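Local coordinates for protein membrane-anchored mycosin mycp1 (Mycobacterium thermoresistibile, PDB 4HVL) that acts as a subtilisin-family serine endopeptidase and is an essential component of the mycobacterial ESX-1 (type VII) secretion system, at residues 7-13 with 197-202; 32-38 with 294-300; 74-79 with 289-295; 272-276 with 353-357. All blocks are in the same frame, centred on the assembly; numbering follows the deposited sequence.

Contact 1 (7-13 with 197-202); sequences IDPAAVP and GAAVNY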
loop_
_atom_site.group_PDB
_atom_site.type_symbol
_atom_site.label_atom_id
_atom_site.label_comp_id
_atom_site.label_asym_id
_atom_site.label_seq_id
_atom_site.Cartn_x
_atom_site.Cartn_y
_atom_site.Cartn_z
ATOM N N ILE A 7 -0.168 -20.930 3.823
ATOM C CA ILE A 7 -0.050 -20.216 5.090
ATOM C C ILE A 7 0.193 -21.208 6.227
ATOM O O ILE A 7 -0.525 -22.194 6.349
ATOM C CB ILE A 7 -1.356 -19.437 5.398
ATOM C CG1 ILE A 7 -1.769 -18.554 4.207
ATOM C CG2 ILE A 7 -1.208 -18.612 6.672
ATOM C CD1 ILE A 7 -0.758 -17.509 3.815
ATOM N N ASP A 8 1.210 -20.947 7.041
ATOM C CA ASP A 8 1.434 -21.677 8.279
ATOM C C ASP A 8 1.116 -20.747 9.464
ATOM O O ASP A 8 1.961 -19.942 9.878
ATOM C CB ASP A 8 2.883 -22.183 8.368
ATOM C CG ASP A 8 3.186 -22.895 9.706
ATOM O OD1 ASP A 8 2.260 -23.120 10.521
ATOM O OD2 ASP A 8 4.367 -23.206 9.951
ATOM N N PRO A 9 -0.088 -20.892 10.043
ATOM C CA PRO A 9 -0.512 -20.045 11.145
ATOM C C PRO A 9 0.390 -20.114 12.378
ATOM O O PRO A 9 0.406 -19.171 13.158
ATOM C CB PRO A 9 -1.919 -20.558 11.497
ATOM C CG PRO A 9 -2.304 -21.504 10.448
ATOM C CD PRO A 9 -1.063 -21.960 9.760
ATOM N N ALA A 10 1.117 -21.207 12.575
ATOM C CA ALA A 10 1.957 -21.314 13.756
ATOM C C ALA A 10 3.243 -20.487 13.649
ATOM O O ALA A 10 3.977 -20.360 14.618
ATOM C CB ALA A 10 2.283 -22.766 14.041
ATOM N N ALA A 11 3.512 -19.906 12.490
ATOM C CA ALA A 11 4.773 -19.227 12.267
ATOM C C ALA A 11 4.674 -17.731 12.460
ATOM O O ALA A 11 5.398 -16.993 11.816
ATOM C CB ALA A 11 5.279 -19.537 10.879
ATOM N N VAL A 12 3.823 -17.272 13.376
ATOM C CA VAL A 12 3.685 -15.827 13.625
ATOM C C VAL A 12 4.949 -15.326 14.311
ATOM O O VAL A 12 5.334 -15.861 15.325
ATOM C CB VAL A 12 2.441 -15.499 14.489
ATOM C CG1 VAL A 12 2.337 -14.006 14.782
ATOM C CG2 VAL A 12 1.173 -15.954 13.787
ATOM N N PRO A 13 5.579 -14.275 13.766
ATOM C CA PRO A 13 6.791 -13.735 14.360
ATOM C C PRO A 13 6.549 -13.000 15.671
ATOM O O PRO A 13 5.414 -12.658 15.977
ATOM C CB PRO A 13 7.301 -12.757 13.309
ATOM C CG PRO A 13 6.123 -12.407 12.480
ATOM C CD PRO A 13 5.120 -13.493 12.601
ATOM N N GLY A 197 3.214 -14.535 5.722
ATOM C CA GLY A 197 1.936 -15.204 5.573
ATOM C C GLY A 197 1.248 -15.394 6.904
ATOM O O GLY A 197 0.061 -15.156 7.021
ATOM N N ALA A 198 2.004 -15.796 7.912
ATOM C CA ALA A 198 1.432 -16.007 9.236
ATOM C C ALA A 198 0.964 -14.680 9.825
ATOM O O ALA A 198 -0.095 -14.627 10.480
ATOM C CB ALA A 198 2.438 -16.682 10.154
ATOM N N ALA A 199 1.720 -13.604 9.586
ATOM C CA ALA A 199 1.361 -12.287 10.112
ATOM C C ALA A 199 0.100 -11.768 9.445
ATOM O O ALA A 199 -0.771 -11.232 10.113
ATOM C CB ALA A 199 2.495 -11.303 9.927
ATOM N N VAL A 200 -0.003 -11.936 8.128
ATOM C CA VAL A 200 -1.178 -11.475 7.393
ATOM C C VAL A 200 -2.395 -12.223 7.902
ATOM O O VAL A 200 -3.442 -11.615 8.198
ATOM C CB VAL A 200 -0.998 -11.669 5.862
ATOM C CG1 VAL A 200 -2.277 -11.336 5.124
ATOM C CG2 VAL A 200 0.125 -10.775 5.317
ATOM N N ASN A 201 -2.255 -13.544 8.045
ATOM C CA ASN A 201 -3.332 -14.384 8.591
ATOM C C ASN A 201 -3.795 -13.944 9.974
ATOM O O ASN A 201 -4.993 -13.910 10.233
ATOM C CB ASN A 201 -2.891 -15.845 8.633
ATOM C CG ASN A 201 -4.005 -16.786 9.080
ATOM O OD1 ASN A 201 -5.011 -16.929 8.410
ATOM N ND2 ASN A 201 -3.807 -17.442 10.212
ATOM N N TYR A 202 -2.843 -13.645 10.859
ATOM C CA TYR A 202 -3.123 -13.170 12.220
ATOM C C TYR A 202 -3.887 -11.841 12.179
ATOM O O TYR A 202 -4.902 -11.685 12.866
ATOM C CB TYR A 202 -1.781 -13.039 12.932
ATOM C CG TYR A 202 -1.698 -12.420 14.318
ATOM C CD1 TYR A 202 -1.751 -13.206 15.454
ATOM C CD2 TYR A 202 -1.463 -11.060 14.468
ATOM C CE1 TYR A 202 -1.611 -12.649 16.708
ATOM C CE2 TYR A 202 -1.325 -10.487 15.705
ATOM C CZ TYR A 202 -1.391 -11.284 16.826
ATOM O OH TYR A 202 -1.256 -10.707 18.049
HETATM O O HOH W 1 -1.435 -16.757 11.715
#
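Gly197 opens the helical side, where its missing side chain makes space for Ile7 CD1; Ile7 CG2 separately lies 3.7 Å from Gly197 O. Ala198 is central: the 7-13 loop curls over its methyl group, with Ala198 CB 3.3 Å from Asp8 O and 3.4 Å from Ala11 C. Hydrogen bonds hold the curl, from Ala11 N to Asp8 O and, as an Asx turn, from Ala10 N to Asp8 OD1 (each 3.0 Å). Ala199 CB lies 4.3 Å from Pro13 CD. One turn beyond Gly197, Asn201 sets its CB against Ile7 CG2 (3.8 Å), while its ND2 donates to a water (2.9 Å) that also bonds Ala198 O (2.8 Å) and, weakly, Pro9 O (3.4 Å), carrying the link across; its OD1 is hydrogen-bonded to His205. Tyr202 takes Val12 CG1 over one ring face and directs its OH to Asn171. The N-terminal loop thus lies along helix 194-206, with Val12 and Pro13 touching Val167 of helix 154-171 and Ile7 reaching the loop at Tyr251 and Leu254.

Contact 2 (32-38 with 294-300); sequences PTVYPDS and EPVNALQ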
loop_
_atom_site.group_PDB
_atom_site.type_symbol
_atom_site.label_atom_id
_atom_site.label_comp_id
_atom_site.label_asym_id
_atom_site.label_seq_id
_atom_site.Cartn_x
_atom_site.Cartn_y
_atom_site.Cartn_z
ATOM N N PRO A 32 8.526 16.804 -0.117
ATOM C CA PRO A 32 7.769 16.925 -1.343
ATOM C C PRO A 32 7.672 18.376 -1.762
ATOM O O PRO A 32 7.944 19.285 -0.951
ATOM C CB PRO A 32 6.388 16.413 -0.938
ATOM C CG PRO A 32 6.278 16.817 0.478
ATOM C CD PRO A 32 7.650 16.577 1.045
ATOM N N THR A 33 7.217 18.588 -2.992
ATOM C CA THR A 33 7.132 19.923 -3.542
ATOM C C THR A 33 5.951 20.046 -4.535
ATOM O O THR A 33 5.009 19.252 -4.496
ATOM C CB THR A 33 8.527 20.381 -4.087
ATOM O OG1 THR A 33 8.462 21.740 -4.495
ATOM C CG2 THR A 33 9.058 19.508 -5.258
ATOM N N VAL A 34 6.013 21.042 -5.402
ATOM C CA VAL A 34 4.929 21.358 -6.321
ATOM C C VAL A 34 5.495 21.721 -7.677
ATOM O O VAL A 34 6.640 22.179 -7.780
ATOM C CB VAL A 34 4.080 22.542 -5.791
ATOM C CG1 VAL A 34 3.468 22.190 -4.444
ATOM C CG2 VAL A 34 4.926 23.806 -5.653
ATOM N N TYR A 35 4.710 21.481 -8.725
ATOM C CA TYR A 35 5.037 21.993 -10.048
ATOM C C TYR A 35 4.785 23.496 -10.062
ATOM O O TYR A 35 3.789 23.977 -9.485
ATOM C CB TYR A 35 4.213 21.299 -11.138
ATOM C CG TYR A 35 4.768 19.956 -11.536
ATOM C CD1 TYR A 35 5.877 19.863 -12.372
ATOM C CD2 TYR A 35 4.203 18.774 -11.057
ATOM C CE1 TYR A 35 6.391 18.635 -12.745
ATOM C CE2 TYR A 35 4.727 17.534 -11.419
ATOM C CZ TYR A 35 5.821 17.479 -12.258
ATOM O OH TYR A 35 6.361 16.268 -12.608
ATOM N N PRO A 36 5.682 24.254 -10.719
ATOM C CA PRO A 36 5.460 25.679 -10.849
ATOM C C PRO A 36 4.065 25.971 -11.361
ATOM O O PRO A 36 3.594 25.267 -12.228
ATOM C CB PRO A 36 6.518 26.092 -11.875
ATOM C CG PRO A 36 7.654 25.164 -11.586
ATOM C CD PRO A 36 6.963 23.850 -11.328
ATOM N N ASP A 37 3.409 26.970 -10.770
ATOM C CA ASP A 37 2.101 27.451 -11.184
ATOM C C ASP A 37 0.951 26.443 -11.046
ATOM O O ASP A 37 -0.013 26.543 -11.770
ATOM C CB ASP A 37 2.184 27.962 -12.627
ATOM C CG ASP A 37 3.300 28.954 -12.810
ATOM O OD1 ASP A 37 3.248 30.012 -12.134
ATOM O OD2 ASP A 37 4.238 28.662 -13.603
ATOM N N SER A 38 1.047 25.497 -10.117
ATOM C CA SER A 38 -0.064 24.587 -9.820
ATOM C C SER A 38 -1.140 25.325 -9.026
ATOM O O SER A 38 -0.832 26.119 -8.144
ATOM C CB SER A 38 0.435 23.394 -8.994
ATOM O OG SER A 38 1.372 22.602 -9.717
ATOM N N GLU A 294 0.326 20.871 3.651
ATOM C CA GLU A 294 0.245 21.712 2.447
ATOM C C GLU A 294 0.081 20.850 1.198
ATOM O O GLU A 294 0.706 19.799 1.086
ATOM C CB GLU A 294 1.523 22.587 2.326
ATOM C CG GLU A 294 2.771 21.940 1.700
ATOM C CD GLU A 294 3.537 20.922 2.559
ATOM O OE1 GLU A 294 3.076 20.545 3.649
ATOM O OE2 GLU A 294 4.650 20.491 2.144
ATOM N N PRO A 295 -0.736 21.295 0.234
ATOM C CA PRO A 295 -0.874 20.475 -0.965
ATOM C C PRO A 295 0.458 20.333 -1.731
ATOM O O PRO A 295 1.233 21.290 -1.823
ATOM C CB PRO A 295 -1.927 21.209 -1.806
ATOM C CG PRO A 295 -2.248 22.476 -1.110
ATOM C CD PRO A 295 -1.523 22.545 0.187
ATOM N N VAL A 296 0.722 19.119 -2.214
ATOM C CA VAL A 296 1.885 18.840 -3.024
ATOM C C VAL A 296 1.517 17.968 -4.225
ATOM O O VAL A 296 0.557 17.188 -4.168
ATOM C CB VAL A 296 2.989 18.114 -2.222
ATOM C CG1 VAL A 296 3.644 19.063 -1.231
ATOM C CG2 VAL A 296 2.449 16.847 -1.534
ATOM N N ASN A 297 2.321 18.062 -5.285
ATOM C CA ASN A 297 2.116 17.258 -6.493
ATOM C C ASN A 297 3.387 16.956 -7.298
ATOM O O ASN A 297 3.299 16.562 -8.456
ATOM C CB ASN A 297 1.053 17.924 -7.387
ATOM C CG ASN A 297 1.532 19.218 -8.004
ATOM O OD1 ASN A 297 2.640 19.688 -7.721
ATOM N ND2 ASN A 297 0.699 19.810 -8.859
ATOM N N ALA A 298 4.559 17.126 -6.670
ATOM C CA ALA A 298 5.835 16.875 -7.306
ATOM C C ALA A 298 6.840 16.399 -6.268
ATOM O O ALA A 298 6.732 16.724 -5.080
ATOM C CB ALA A 298 6.357 18.142 -7.964
ATOM N N LEU A 299 7.825 15.653 -6.751
ATOM C CA LEU A 299 8.949 15.198 -5.962
ATOM C C LEU A 299 10.239 15.529 -6.686
ATOM O O LEU A 299 10.249 15.695 -7.918
ATOM C CB LEU A 299 8.849 13.683 -5.778
ATOM C CG LEU A 299 7.593 13.285 -5.020
ATOM C CD1 LEU A 299 7.380 11.797 -5.102
ATOM C CD2 LEU A 299 7.668 13.773 -3.571
ATOM N N GLN A 300 11.338 15.618 -5.932
ATOM C CA GLN A 300 12.626 15.886 -6.546
ATOM C C GLN A 300 13.098 14.582 -7.186
ATOM O O GLN A 300 13.179 13.567 -6.521
ATOM C CB GLN A 300 13.652 16.387 -5.515
ATOM C CG GLN A 300 13.245 17.634 -4.730
ATOM C CD GLN A 300 13.102 18.868 -5.600
ATOM O OE1 GLN A 300 13.493 18.871 -6.764
ATOM N NE2 GLN A 300 12.549 19.929 -5.029
#
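Pro32, Val296 and Leu299 form the apolar centre of this contact, in which the 32-38 loop pairs with strand 295-300 through a classic beta bulge. Pro32 CB lies 3.8 Å from Val296 CG1 and 3.9 Å from Leu299 CD2, and Leu104 of helix 102-110 touches both Pro32 and Val296. A separate apolar contact is made by Ala298 CB, over the face of the Tyr35 ring and 4.1 Å from its centroid, a CH-pi contact that suits a small methyl. The backbone pairing is a single antiparallel bridge: Thr33 N donates to Ala298 O (2.8 Å), and Thr33 O accepts from both Asn297 N (3.0 Å) and Ala298 N (3.1 Å), the mark of the bulge. At the polar edge the Asn297 amide both accepts and donates: OD1 accepts a hydrogen bond from Tyr35 N (2.9 Å), and ND2 reaches the type II Tyr35-Ser38 turn, whose second position suits proline. Asn297 ND2 donates to Ser38 OG (3.0 Å), which donates to Tyr35 O at 2.8 Å.

Contact 3 (74-79 with 289-295); sequences NGSPRV and LGYGGEP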
loop_
_atom_site.group_PDB
_atom_site.type_symbol
_atom_site.label_atom_id
_atom_site.label_comp_id
_atom_site.label_asym_id
_atom_site.label_seq_id
_atom_site.Cartn_x
_atom_site.Cartn_y
_atom_site.Cartn_z
ATOM N N ASN A 74 5.498 12.699 8.749
ATOM C CA ASN A 74 5.707 13.921 9.490
ATOM C C ASN A 74 4.333 14.526 9.698
ATOM O O ASN A 74 3.692 14.968 8.758
ATOM C CB ASN A 74 6.647 14.864 8.766
ATOM C CG ASN A 74 8.055 14.351 8.714
ATOM O OD1 ASN A 74 8.544 13.702 9.651
ATOM N ND2 ASN A 74 8.732 14.643 7.623
ATOM N N GLY A 75 3.876 14.462 10.942
ATOM C CA GLY A 75 2.488 14.729 11.286
ATOM C C GLY A 75 2.158 16.204 11.309
ATOM O O GLY A 75 3.053 17.055 11.460
ATOM N N SER A 76 0.876 16.495 11.101
ATOM C CA SER A 76 0.377 17.861 11.077
ATOM C C SER A 76 -1.094 17.811 11.379
ATOM O O SER A 76 -1.686 16.715 11.375
ATOM C CB SER A 76 0.589 18.488 9.694
ATOM O OG SER A 76 -0.231 17.858 8.705
ATOM N N PRO A 77 -1.717 18.988 11.602
ATOM C CA PRO A 77 -3.138 18.918 11.861
ATOM C C PRO A 77 -3.925 18.258 10.723
ATOM O O PRO A 77 -4.885 17.542 11.018
ATOM C CB PRO A 77 -3.542 20.388 12.087
ATOM C CG PRO A 77 -2.289 21.058 12.582
ATOM C CD PRO A 77 -1.146 20.315 11.906
ATOM N N ARG A 78 -3.524 18.451 9.459
ATOM C CA ARG A 78 -4.231 17.823 8.338
ATOM C C ARG A 78 -3.912 16.360 8.110
ATOM O O ARG A 78 -4.712 15.664 7.483
ATOM C CB ARG A 78 -4.031 18.598 7.042
ATOM C CG ARG A 78 -4.819 19.897 7.045
ATOM C CD ARG A 78 -4.674 20.622 5.731
ATOM N NE ARG A 78 -5.529 20.058 4.684
ATOM C CZ ARG A 78 -5.562 20.507 3.437
ATOM N NH1 ARG A 78 -4.786 21.531 3.072
ATOM N NH2 ARG A 78 -6.380 19.952 2.563
ATOM N N VAL A 79 -2.761 15.902 8.618
ATOM C CA VAL A 79 -2.381 14.479 8.583
ATOM C C VAL A 79 -1.956 14.108 10.008
ATOM O O VAL A 79 -0.769 14.024 10.291
ATOM C CB VAL A 79 -1.228 14.215 7.590
ATOM C CG1 VAL A 79 -1.067 12.717 7.318
ATOM C CG2 VAL A 79 -1.472 14.947 6.274
ATOM N N LEU A 289 -0.795 15.724 0.443
ATOM C CA LEU A 289 -0.296 16.717 1.393
ATOM C C LEU A 289 1.094 16.374 1.903
ATOM O O LEU A 289 1.463 15.202 2.033
ATOM C CB LEU A 289 -1.239 16.845 2.596
ATOM C CG LEU A 289 -2.730 17.123 2.311
ATOM C CD1 LEU A 289 -3.497 17.227 3.634
ATOM C CD2 LEU A 289 -2.888 18.375 1.471
ATOM N N GLY A 290 1.858 17.416 2.200
ATOM C CA GLY A 290 3.219 17.277 2.698
ATOM C C GLY A 290 3.316 17.366 4.212
ATOM O O GLY A 290 2.319 17.188 4.942
ATOM N N TYR A 291 4.526 17.683 4.672
ATOM C CA TYR A 291 4.877 17.638 6.079
ATOM C C TYR A 291 4.179 18.709 6.920
ATOM O O TYR A 291 4.176 18.616 8.140
ATOM C CB TYR A 291 6.397 17.784 6.266
ATOM C CG TYR A 291 7.268 16.773 5.522
ATOM C CD1 TYR A 291 6.777 15.509 5.156
ATOM C CD2 TYR A 291 8.602 17.067 5.221
ATOM C CE1 TYR A 291 7.573 14.586 4.478
ATOM C CE2 TYR A 291 9.398 16.145 4.554
ATOM C CZ TYR A 291 8.876 14.909 4.170
ATOM O OH TYR A 291 9.677 13.982 3.533
ATOM N N GLY A 292 3.628 19.733 6.276
ATOM C CA GLY A 292 2.887 20.771 6.994
ATOM C C GLY A 292 1.390 20.682 6.719
ATOM O O GLY A 292 0.640 21.521 7.163
ATOM N N GLY A 293 0.955 19.661 5.992
ATOM C CA GLY A 293 -0.436 19.581 5.552
ATOM C C GLY A 293 -0.738 20.448 4.348
ATOM O O GLY A 293 -1.914 20.705 4.042
ATOM N N GLU A 294 0.326 20.871 3.651
ATOM C CA GLU A 294 0.245 21.712 2.447
ATOM C C GLU A 294 0.081 20.850 1.198
ATOM O O GLU A 294 0.706 19.799 1.086
ATOM C CB GLU A 294 1.523 22.587 2.326
ATOM C CG GLU A 294 2.771 21.940 1.700
ATOM C CD GLU A 294 3.537 20.922 2.559
ATOM O OE1 GLU A 294 3.076 20.545 3.649
ATOM O OE2 GLU A 294 4.650 20.491 2.144
ATOM N N PRO A 295 -0.736 21.295 0.234
ATOM C CA PRO A 295 -0.874 20.475 -0.965
ATOM C C PRO A 295 0.458 20.333 -1.731
ATOM O O PRO A 295 1.233 21.290 -1.823
ATOM C CB PRO A 295 -1.927 21.209 -1.806
ATOM C CG PRO A 295 -2.248 22.476 -1.110
ATOM C CD PRO A 295 -1.523 22.545 0.187
HETATM O O HOH W 2 1.514 16.241 7.525
HETATM O O HOH W 3 5.436 17.524 10.217
HETATM O O HOH W 4 3.589 19.909 10.767
HETATM O O HOH W 5 -1.890 20.785 8.601
#
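Water carries much of the polar link between these two loops. One water accepts from Ser76 OG (2.7 Å) and donates to Asn74 O (2.8 Å) and Gly290 O (2.9 Å); another accepts from Arg78 N and donates to Gly292 O, each at 3.0 Å. Two more lie between Gly75 O and Tyr291 O. The apolar contacts centre on Leu289, whose CD1 lies 4.0 Å from Val79 CG2 and under one face of the Arg78 guanidinium, 3.6 Å from Arg78 NE. The charge forms a salt bridge from Arg78 NH1 to Asp117. Asn74 ND2 lies over one face of the Tyr291 ring (3.3 Å from Tyr291 CD1) and Asn74 OD1 accepts from Asp97 N, while Tyr291 OH bonds Ala30 O. Bonds within each loop fix its shape: Val79 N to Ser76 OG (3.2 Å) makes an ST motif, and Gly293 N to Gly290 O (3.0 Å) closes a type I turn joining strands 288-289 and 295-300. Gly293 has positive phi, and a beta carbon would crowd Arg78 CB and Ser76 OG. Each loop thus keeps its own backbone bonds; their meeting relies on a hydrated seam flanked by packing against guanidinium and tyrosine ring.

Contact 4 (272-276 with 353-357); sequences MSGPW and DNYVG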
loop_
_atom_site.group_PDB
_atom_site.type_symbol
_atom_site.label_atom_id
_atom_site.label_comp_id
_atom_site.label_asym_id
_atom_site.label_seq_id
_atom_site.Cartn_x
_atom_site.Cartn_y
_atom_site.Cartn_z
ATOM N N MET A 272 2.921 -3.537 -11.345
ATOM C CA MET A 272 3.304 -4.950 -11.394
ATOM C C MET A 272 2.069 -5.846 -11.489
ATOM O O MET A 272 1.213 -5.852 -10.598
ATOM C CB MET A 272 4.114 -5.331 -10.138
ATOM C CG MET A 272 5.597 -4.984 -10.224
ATOM S SD MET A 272 6.528 -5.962 -11.444
ATOM C CE MET A 272 6.238 -7.595 -10.794
ATOM N N SER A 273 1.991 -6.616 -12.571
ATOM C CA SER A 273 0.871 -7.507 -12.796
ATOM C C SER A 273 1.139 -8.840 -12.140
ATOM O O SER A 273 2.301 -9.270 -12.008
ATOM C CB SER A 273 0.652 -7.745 -14.313
ATOM O OG SER A 273 1.667 -8.586 -14.853
ATOM N N GLY A 274 0.060 -9.528 -11.785
ATOM C CA GLY A 274 0.154 -10.921 -11.411
ATOM C C GLY A 274 -1.178 -11.590 -11.122
ATOM O O GLY A 274 -2.223 -10.914 -11.065
ATOM N N PRO A 275 -1.141 -12.915 -10.884
ATOM C CA PRO A 275 -2.374 -13.648 -10.608
ATOM C C PRO A 275 -3.102 -13.209 -9.329
ATOM O O PRO A 275 -4.251 -13.591 -9.131
ATOM C CB PRO A 275 -1.912 -15.111 -10.510
ATOM C CG PRO A 275 -0.478 -15.051 -10.138
ATOM C CD PRO A 275 0.062 -13.758 -10.721
ATOM N N TRP A 276 -2.446 -12.374 -8.514
ATOM C CA TRP A 276 -2.927 -11.989 -7.178
ATOM C C TRP A 276 -3.550 -10.594 -7.124
ATOM O O TRP A 276 -4.120 -10.215 -6.117
ATOM C CB TRP A 276 -1.762 -12.066 -6.166
ATOM C CG TRP A 276 -0.500 -11.447 -6.739
ATOM C CD1 TRP A 276 -0.281 -10.125 -6.977
ATOM C CD2 TRP A 276 0.658 -12.139 -7.225
ATOM N NE1 TRP A 276 0.933 -9.939 -7.546
ATOM C CE2 TRP A 276 1.549 -11.156 -7.702
ATOM C CE3 TRP A 276 1.037 -13.477 -7.262
ATOM C CZ2 TRP A 276 2.799 -11.464 -8.232
ATOM C CZ3 TRP A 276 2.291 -13.800 -7.776
ATOM C CH2 TRP A 276 3.166 -12.783 -8.257
ATOM N N ASP A 353 -8.476 -9.326 -14.790
ATOM C CA ASP A 353 -7.162 -9.498 -15.372
ATOM C C ASP A 353 -6.055 -9.242 -14.351
ATOM O O ASP A 353 -6.313 -8.851 -13.210
ATOM C CB ASP A 353 -7.021 -8.676 -16.659
ATOM C CG ASP A 353 -6.969 -7.188 -16.419
ATOM O OD1 ASP A 353 -6.356 -6.742 -15.421
ATOM O OD2 ASP A 353 -7.510 -6.448 -17.266
ATOM N N ASN A 354 -4.828 -9.495 -14.773
ATOM C CA ASN A 354 -3.674 -9.426 -13.883
ATOM C C ASN A 354 -3.149 -8.007 -13.633
ATOM O O ASN A 354 -2.270 -7.814 -12.806
ATOM C CB ASN A 354 -2.566 -10.354 -14.410
ATOM C CG ASN A 354 -2.833 -11.820 -14.089
ATOM O OD1 ASN A 354 -3.949 -12.191 -13.730
ATOM N ND2 ASN A 354 -1.790 -12.664 -14.198
ATOM N N TYR A 355 -3.707 -7.017 -14.334
ATOM C CA TYR A 355 -3.247 -5.643 -14.202
ATOM C C TYR A 355 -4.104 -4.895 -13.182
ATOM O O TYR A 355 -3.575 -4.199 -12.298
ATOM C CB TYR A 355 -3.233 -4.964 -15.574
ATOM C CG TYR A 355 -2.462 -5.795 -16.563
ATOM C CD1 TYR A 355 -1.096 -5.701 -16.643
ATOM C CD2 TYR A 355 -3.110 -6.726 -17.380
ATOM C CE1 TYR A 355 -0.364 -6.497 -17.512
ATOM C CE2 TYR A 355 -2.396 -7.532 -18.262
ATOM C CZ TYR A 355 -1.015 -7.409 -18.319
ATOM O OH TYR A 355 -0.286 -8.193 -19.193
ATOM N N VAL A 356 -5.419 -5.086 -13.283
ATOM C CA VAL A 356 -6.385 -4.390 -12.441
ATOM C C VAL A 356 -7.263 -5.327 -11.615
ATOM O O VAL A 356 -8.078 -4.862 -10.827
ATOM C CB VAL A 356 -7.279 -3.425 -13.265
ATOM C CG1 VAL A 356 -6.422 -2.339 -13.900
ATOM C CG2 VAL A 356 -8.117 -4.165 -14.316
ATOM N N GLY A 357 -7.083 -6.637 -11.761
ATOM C CA GLY A 357 -7.919 -7.591 -11.056
ATOM C C GLY A 357 -9.362 -7.431 -11.485
ATOM O O GLY A 357 -9.654 -7.468 -12.681
HETATM O O HOH W 6 -0.899 -4.159 -11.592
HETATM O O HOH W 7 0.720 -11.242 -15.216
#
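A single carbonyl serves two donors here: Asn354 O accepts the hydrogen bond of Gly274 N at 3.1 Å and also receives a CA-H...O contact from Ser273 CA at 3.2 Å. A second CA-H...O contact runs the other way, from Asn354 CA to Gly274 O (3.5 Å). The extended Gly274 backbone suits glycine, since a beta carbon would clash with Trp276 CE2. Ser273 CB rests 3.6 Å from Tyr355 CD1, and one water joins Ser273 OG (2.8 Å) to Asn354 ND2 (3.1 Å). That amide also donates to Arg237 O. Asp353 OD1 shapes the 353-357 loop, accepting from Tyr355 N as an Asx turn and from Val356 N as an Asx motif, each at 2.9 Å. The contact joins the loop leading into strand 277-282, at the edge of the parallel sheet, to the loop after helix 334-343. In this buried contact, with only 215 Å² between them, the two loops are matched chiefly by backbone polarity, asparagine and serine providing small linking polar groups.

Contacts 2 and 3 are neighbours: they share Glu294 and Pro295 and touch where Pro32 CD meets Tyr291 CZ (3.7 Å), so one antiparallel hairpin is gripped by two loops. Contact 2 lies at the surface and is joined by backbone hydrogen bonds in a single bridge, whereas contact 3, partly buried, relies on waters. Contact 1, about 35 Å from contact 3 between centres, is also partly buried but sets a loop against a helix, chiefly through apolar contacts. Contact 4, the buried one, uses backbone polarity near the edge of the parallel sheet. Contacts 1 and 2 join segments near the N terminus to helix 194-206 and strand 295-300; contacts 3 and 4 join loops.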